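Side-chain contacts in N-acyl-D-glutamate deacylase (PDB 3GIP), which catalyses hydrolytic removal of the acyl group from N-acyl-D-glutamate, as a zinc-binding member of the amidohydrolase superfamily: residues A[383-388]-A[434-439]; A[387-390]-A[394-397]. All coordinates share one frame; numbering follows the deposited sequence.

Interaction 1: A[383-388]-A[434-439]; sequences RVLGRY and DTVADR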
loop_
_atom_site.group_PDB
_atom_site.type_symbol
_atom_site.label_atom_id
_atom_site.label_comp_id
_atom_site.label_asym_id
_atom_site.label_seq_id
_atom_site.Cartn_x
_atom_site.Cartn_y
_atom_site.Cartn_z
ATOM N N ARG A 383 1.277 6.039 -12.980
ATOM C CA ARG A 383 0.571 5.321 -14.036
ATOM C C ARG A 383 -0.906 5.698 -13.929
ATOM O O ARG A 383 -1.606 5.803 -14.936
ATOM C CB ARG A 383 0.747 3.806 -13.888
ATOM C CG ARG A 383 0.193 2.994 -15.062
ATOM C CD ARG A 383 0.563 1.523 -14.918
ATOM N NE ARG A 383 0.077 0.673 -16.006
ATOM C CZ ARG A 383 0.603 0.624 -17.227
ATOM N NH1 ARG A 383 1.644 1.382 -17.545
ATOM N NH2 ARG A 383 0.097 -0.207 -18.133
ATOM N N VAL A 384 -1.393 5.905 -12.707
ATOM C CA VAL A 384 -2.785 6.307 -12.558
ATOM C C VAL A 384 -2.956 7.701 -13.163
ATOM O O VAL A 384 -3.875 7.934 -13.943
ATOM C CB VAL A 384 -3.226 6.333 -11.076
ATOM C CG1 VAL A 384 -4.587 7.010 -10.947
ATOM C CG2 VAL A 384 -3.305 4.901 -10.538
ATOM N N LEU A 385 -2.058 8.624 -12.825
ATOM C CA LEU A 385 -2.161 9.984 -13.346
ATOM C C LEU A 385 -1.992 10.078 -14.856
ATOM O O LEU A 385 -2.673 10.864 -15.512
ATOM C CB LEU A 385 -1.138 10.892 -12.665
ATOM C CG LEU A 385 -1.301 10.986 -11.147
ATOM C CD1 LEU A 385 -0.218 11.887 -10.585
ATOM C CD2 LEU A 385 -2.683 11.521 -10.803
ATOM N N GLY A 386 -1.089 9.276 -15.406
ATOM C CA GLY A 386 -0.856 9.321 -16.838
ATOM C C GLY A 386 -1.743 8.436 -17.693
ATOM O O GLY A 386 -2.291 8.893 -18.695
ATOM N N ARG A 387 -1.892 7.176 -17.302
ATOM C CA ARG A 387 -2.684 6.216 -18.071
ATOM C C ARG A 387 -4.179 6.237 -17.756
ATOM O O ARG A 387 -5.011 6.251 -18.664
ATOM C CB ARG A 387 -2.118 4.807 -17.841
ATOM C CG ARG A 387 -2.718 3.677 -18.684
ATOM C CD ARG A 387 -2.041 2.354 -18.302
ATOM N NE ARG A 387 -2.515 1.191 -19.054
ATOM C CZ ARG A 387 -2.075 0.844 -20.261
ATOM N NH1 ARG A 387 -1.147 1.572 -20.869
ATOM N NH2 ARG A 387 -2.550 -0.245 -20.854
ATOM N N TYR A 388 -4.530 6.244 -16.475
ATOM C CA TYR A 388 -5.938 6.232 -16.093
ATOM C C TYR A 388 -6.625 7.592 -16.149
ATOM O O TYR A 388 -7.808 7.683 -16.482
ATOM C CB TYR A 388 -6.089 5.617 -14.693
ATOM C CG TYR A 388 -5.916 4.108 -14.657
ATOM C CD1 TYR A 388 -5.350 3.419 -15.732
ATOM C CD2 TYR A 388 -6.318 3.366 -13.544
ATOM C CE1 TYR A 388 -5.193 2.030 -15.704
ATOM C CE2 TYR A 388 -6.162 1.976 -13.507
ATOM C CZ TYR A 388 -5.600 1.316 -14.589
ATOM O OH TYR A 388 -5.449 -0.057 -14.565
ATOM N N ASP A 434 0.652 17.189 -17.784
ATOM C CA ASP A 434 0.705 16.721 -19.161
ATOM C C ASP A 434 1.773 15.680 -19.454
ATOM O O ASP A 434 1.680 14.969 -20.451
ATOM C CB ASP A 434 0.881 17.905 -20.114
ATOM C CG ASP A 434 -0.308 18.843 -20.101
ATOM O OD1 ASP A 434 -1.450 18.354 -19.963
ATOM O OD2 ASP A 434 -0.107 20.065 -20.242
ATOM N N THR A 435 2.781 15.576 -18.594
ATOM C CA THR A 435 3.846 14.607 -18.823
ATOM C C THR A 435 3.966 13.544 -17.741
ATOM O O THR A 435 4.583 12.503 -17.964
ATOM C CB THR A 435 5.225 15.291 -18.942
ATOM O OG1 THR A 435 5.561 15.907 -17.692
ATOM C CG2 THR A 435 5.209 16.349 -20.045
ATOM N N VAL A 436 3.387 13.792 -16.570
ATOM C CA VAL A 436 3.500 12.822 -15.485
ATOM C C VAL A 436 3.105 11.428 -15.953
ATOM O O VAL A 436 2.051 11.232 -16.559
ATOM C CB VAL A 436 2.654 13.231 -14.252
ATOM C CG1 VAL A 436 1.167 13.197 -14.580
ATOM C CG2 VAL A 436 2.982 12.307 -13.079
ATOM N N ALA A 437 3.971 10.460 -15.680
ATOM C CA ALA A 437 3.720 9.094 -16.104
ATOM C C ALA A 437 4.769 8.135 -15.580
ATOM O O ALA A 437 5.889 8.527 -15.247
ATOM C CB ALA A 437 3.698 9.024 -17.630
ATOM N N ASP A 438 4.388 6.866 -15.524
ATOM C CA ASP A 438 5.280 5.811 -15.081
ATOM C C ASP A 438 6.183 5.440 -16.249
ATOM O O ASP A 438 5.831 5.659 -17.411
ATOM C CB ASP A 438 4.463 4.587 -14.669
ATOM C CG ASP A 438 3.522 4.110 -15.775
ATOM O OD1 ASP A 438 2.759 4.938 -16.313
ATOM O OD2 ASP A 438 3.543 2.907 -16.101
ATOM N N ARG A 439 7.354 4.895 -15.938
ATOM C CA ARG A 439 8.290 4.456 -16.966
ATOM C C ARG A 439 8.689 3.014 -16.692
ATOM O O ARG A 439 9.257 2.344 -17.554
ATOM C CB ARG A 439 9.528 5.358 -16.998
ATOM C CG ARG A 439 9.289 6.693 -17.698
ATOM C CD ARG A 439 9.075 6.491 -19.195
ATOM N NE ARG A 439 8.727 7.722 -19.903
ATOM C CZ ARG A 439 7.488 8.191 -20.039
ATOM N NH1 ARG A 439 6.459 7.537 -19.511
ATOM N NH2 ARG A 439 7.277 9.312 -20.718
#

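Interaction 2: A[387-390]-A[394-397]; sequences RYVR and LMTL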
loop_
_atom_site.group_PDB
_atom_site.type_symbol
_atom_site.label_atom_id
_atom_site.label_comp_id
_atom_site.label_asym_id
_atom_site.label_seq_id
_atom_site.Cartn_x
_atom_site.Cartn_y
_atom_site.Cartn_z
ATOM N N ARG A 387 -1.892 7.176 -17.302
ATOM C CA ARG A 387 -2.684 6.216 -18.071
ATOM C C ARG A 387 -4.179 6.237 -17.756
ATOM O O ARG A 387 -5.011 6.251 -18.664
ATOM C CB ARG A 387 -2.118 4.807 -17.841
ATOM C CG ARG A 387 -2.718 3.677 -18.684
ATOM C CD ARG A 387 -2.041 2.354 -18.302
ATOM N NE ARG A 387 -2.515 1.191 -19.054
ATOM C CZ ARG A 387 -2.075 0.844 -20.261
ATOM N NH1 ARG A 387 -1.147 1.572 -20.869
ATOM N NH2 ARG A 387 -2.550 -0.245 -20.854
ATOM N N TYR A 388 -4.530 6.244 -16.475
ATOM C CA TYR A 388 -5.938 6.232 -16.093
ATOM C C TYR A 388 -6.625 7.592 -16.149
ATOM O O TYR A 388 -7.808 7.683 -16.482
ATOM C CB TYR A 388 -6.089 5.617 -14.693
ATOM C CG TYR A 388 -5.916 4.108 -14.657
ATOM C CD1 TYR A 388 -5.350 3.419 -15.732
ATOM C CD2 TYR A 388 -6.318 3.366 -13.544
ATOM C CE1 TYR A 388 -5.193 2.030 -15.704
ATOM C CE2 TYR A 388 -6.162 1.976 -13.507
ATOM C CZ TYR A 388 -5.600 1.316 -14.589
ATOM O OH TYR A 388 -5.449 -0.057 -14.565
ATOM N N VAL A 389 -5.886 8.651 -15.845
ATOM C CA VAL A 389 -6.462 9.985 -15.865
ATOM C C VAL A 389 -6.250 10.707 -17.195
ATOM O O VAL A 389 -7.210 10.941 -17.932
ATOM C CB VAL A 389 -5.902 10.845 -14.710
ATOM C CG1 VAL A 389 -6.434 12.270 -14.805
ATOM C CG2 VAL A 389 -6.303 10.228 -13.375
ATOM N N ARG A 390 -5.007 11.042 -17.522
ATOM C CA ARG A 390 -4.752 11.769 -18.765
ATOM C C ARG A 390 -5.136 11.001 -20.027
ATOM O O ARG A 390 -5.787 11.552 -20.920
ATOM C CB ARG A 390 -3.283 12.197 -18.859
ATOM C CG ARG A 390 -3.013 13.131 -20.046
ATOM C CD ARG A 390 -1.579 13.630 -20.072
ATOM N NE ARG A 390 -0.628 12.528 -20.142
ATOM C CZ ARG A 390 0.199 12.182 -19.159
ATOM N NH1 ARG A 390 0.203 12.858 -18.015
ATOM N NH2 ARG A 390 1.015 11.150 -19.320
ATOM N N LEU A 394 -10.650 8.473 -16.963
ATOM C CA LEU A 394 -11.559 7.755 -16.072
ATOM C C LEU A 394 -12.185 8.677 -15.035
ATOM O O LEU A 394 -13.266 8.402 -14.521
ATOM C CB LEU A 394 -10.824 6.613 -15.367
ATOM C CG LEU A 394 -10.328 5.479 -16.260
ATOM C CD1 LEU A 394 -9.613 4.446 -15.398
ATOM C CD2 LEU A 394 -11.499 4.847 -16.998
ATOM N N MET A 395 -11.480 9.757 -14.712
ATOM C CA MET A 395 -11.955 10.766 -13.770
ATOM C C MET A 395 -11.058 11.981 -13.965
ATOM O O MET A 395 -10.076 11.909 -14.700
ATOM C CB MET A 395 -11.888 10.261 -12.317
ATOM C CG MET A 395 -10.496 9.932 -11.800
ATOM S SD MET A 395 -10.551 9.288 -10.101
ATOM C CE MET A 395 -11.347 7.701 -10.373
ATOM N N THR A 396 -11.393 13.101 -13.337
ATOM C CA THR A 396 -10.566 14.288 -13.495
ATOM C C THR A 396 -9.334 14.177 -12.622
ATOM O O THR A 396 -9.270 13.335 -11.724
ATOM C CB THR A 396 -11.310 15.568 -13.085
ATOM O OG1 THR A 396 -11.610 15.515 -11.687
ATOM C CG2 THR A 396 -12.598 15.711 -13.876
ATOM N N LEU A 397 -8.353 15.028 -12.893
ATOM C CA LEU A 397 -7.131 15.031 -12.110
ATOM C C LEU A 397 -7.483 15.388 -10.662
ATOM O O LEU A 397 -6.931 14.813 -9.720
ATOM C CB LEU A 397 -6.140 16.041 -12.696
ATOM C CG LEU A 397 -4.745 16.085 -12.067
ATOM C CD1 LEU A 397 -4.113 14.697 -12.106
ATOM C CD2 LEU A 397 -3.880 17.083 -12.825
#

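Interaction 1: A[383-388]-A[434-439]
Arg383 and Asp438 join helix 376-391 to the loop that follows strand 428-431, within the TIM-barrel amidohydrolase family region. Asp438 OD2 meets the edge of the Arg383 guanidinium and accepts a hydrogen bond from Arg383 NH1 at 2.8 Å, through the syn lone pair. The donor angle of 151° shows a moderate bend, and OD2 stays close to the guanidinium plane, yet the carboxylate plane stands 85° from it. The bridge is therefore single-pronged: Asp438 OD1 turns back over the aliphatic stem, 3.3 Å from Arg383 CB. Such an approach depends on Arg383 being extended, with CG opposite the main-chain nitrogen across CA-CB (chi1 -172°). On one guanidinium face, the Arg387 CD methylene sits 3.2 Å above the plane, while Arg383 NE is taken by Pro283 O. Two partners on different nitrogens would thus fix the group's rotation. Arg387 itself is salt-bridged to Glu348, which probably eases the closeness of the two arginines.

Further along, the buried side chains of Leu385 and Val436 approach at a slant, Leu385 CB lying 3.8 Å from Val436 CG1. Between these two patches the main chains come close, Gly386 CA reaching to 3.5 Å from Val436 O.

Interaction 2: A[387-390]-A[394-397]
Tyr388 carries CG across from its carbonyl carbon (chi1 -74°), and Leu394 adopts the same kind of first torsion; with these torsions the two side chains lie side by side, pointing the same way. Leu394 CD1 does the touching. Leu394 CD1 lies 3.8 Å from Tyr388 CB and 3.9 Å from Tyr388 CD2, beside the CB end of the ring, at a slant. The main chain supports this pairing: Leu394 N donates to Tyr388 O at 3.0 Å, and the N-H points almost straight at the acceptor (168°). The same oxygen is flanked by Leu394 CB and CG, so the carbonyl is both hydrogen-bonded and sheltered by the leucine.

Val389 makes the other half of the contact with its two methyl branches. Val389 CG1, set opposite the backbone nitrogen (chi1 176°), reaches the turn's main chain, 3.7 Å from Met395 O and 3.9 Å from Leu397 N; it also approaches Leu397 CD1 at 4.3 Å. Val389 CG2 faces Met395 CG more loosely, at 4.5 Å. Beyond the turn, Val389 and Met395 both pack on Ala400, whereas Tyr388 and Leu394 share Lys352 of helix 348-356.

Thr396 turns away from this apolar patch to occupy the N-cap of helix 397-404, its OG1 capping a backbone nitrogen. Gln399 OE1 accepts a hydrogen bond from Thr396 N in return, consistent with a capping box. The whole is a short connection between consecutive helices, in which the end of helix 376-391 packs against the capped start of helix 397-404.

Both contacts use helix 376-391, and their centres lie 9 Å apart. Interaction 1 joins it to a loop distant in sequence, after strand 428-431; interaction 2 joins its last turns to the chain leading directly into helix 397-404. Each is largely buried, but the chemistry differs: at 383-388 a partly exposed salt bridge stands beside a small apolar patch, whereas at 387-390 apolar side chains surround one main-chain hydrogen bond. The two meet through Leu385 CD2, 3.7 Å from Leu397 CD1, and through Arg390 NH1, which probably donates to Val436 O at 2.9 Å. Arg390 thereby ties the end of the helix to the loop of interaction 1.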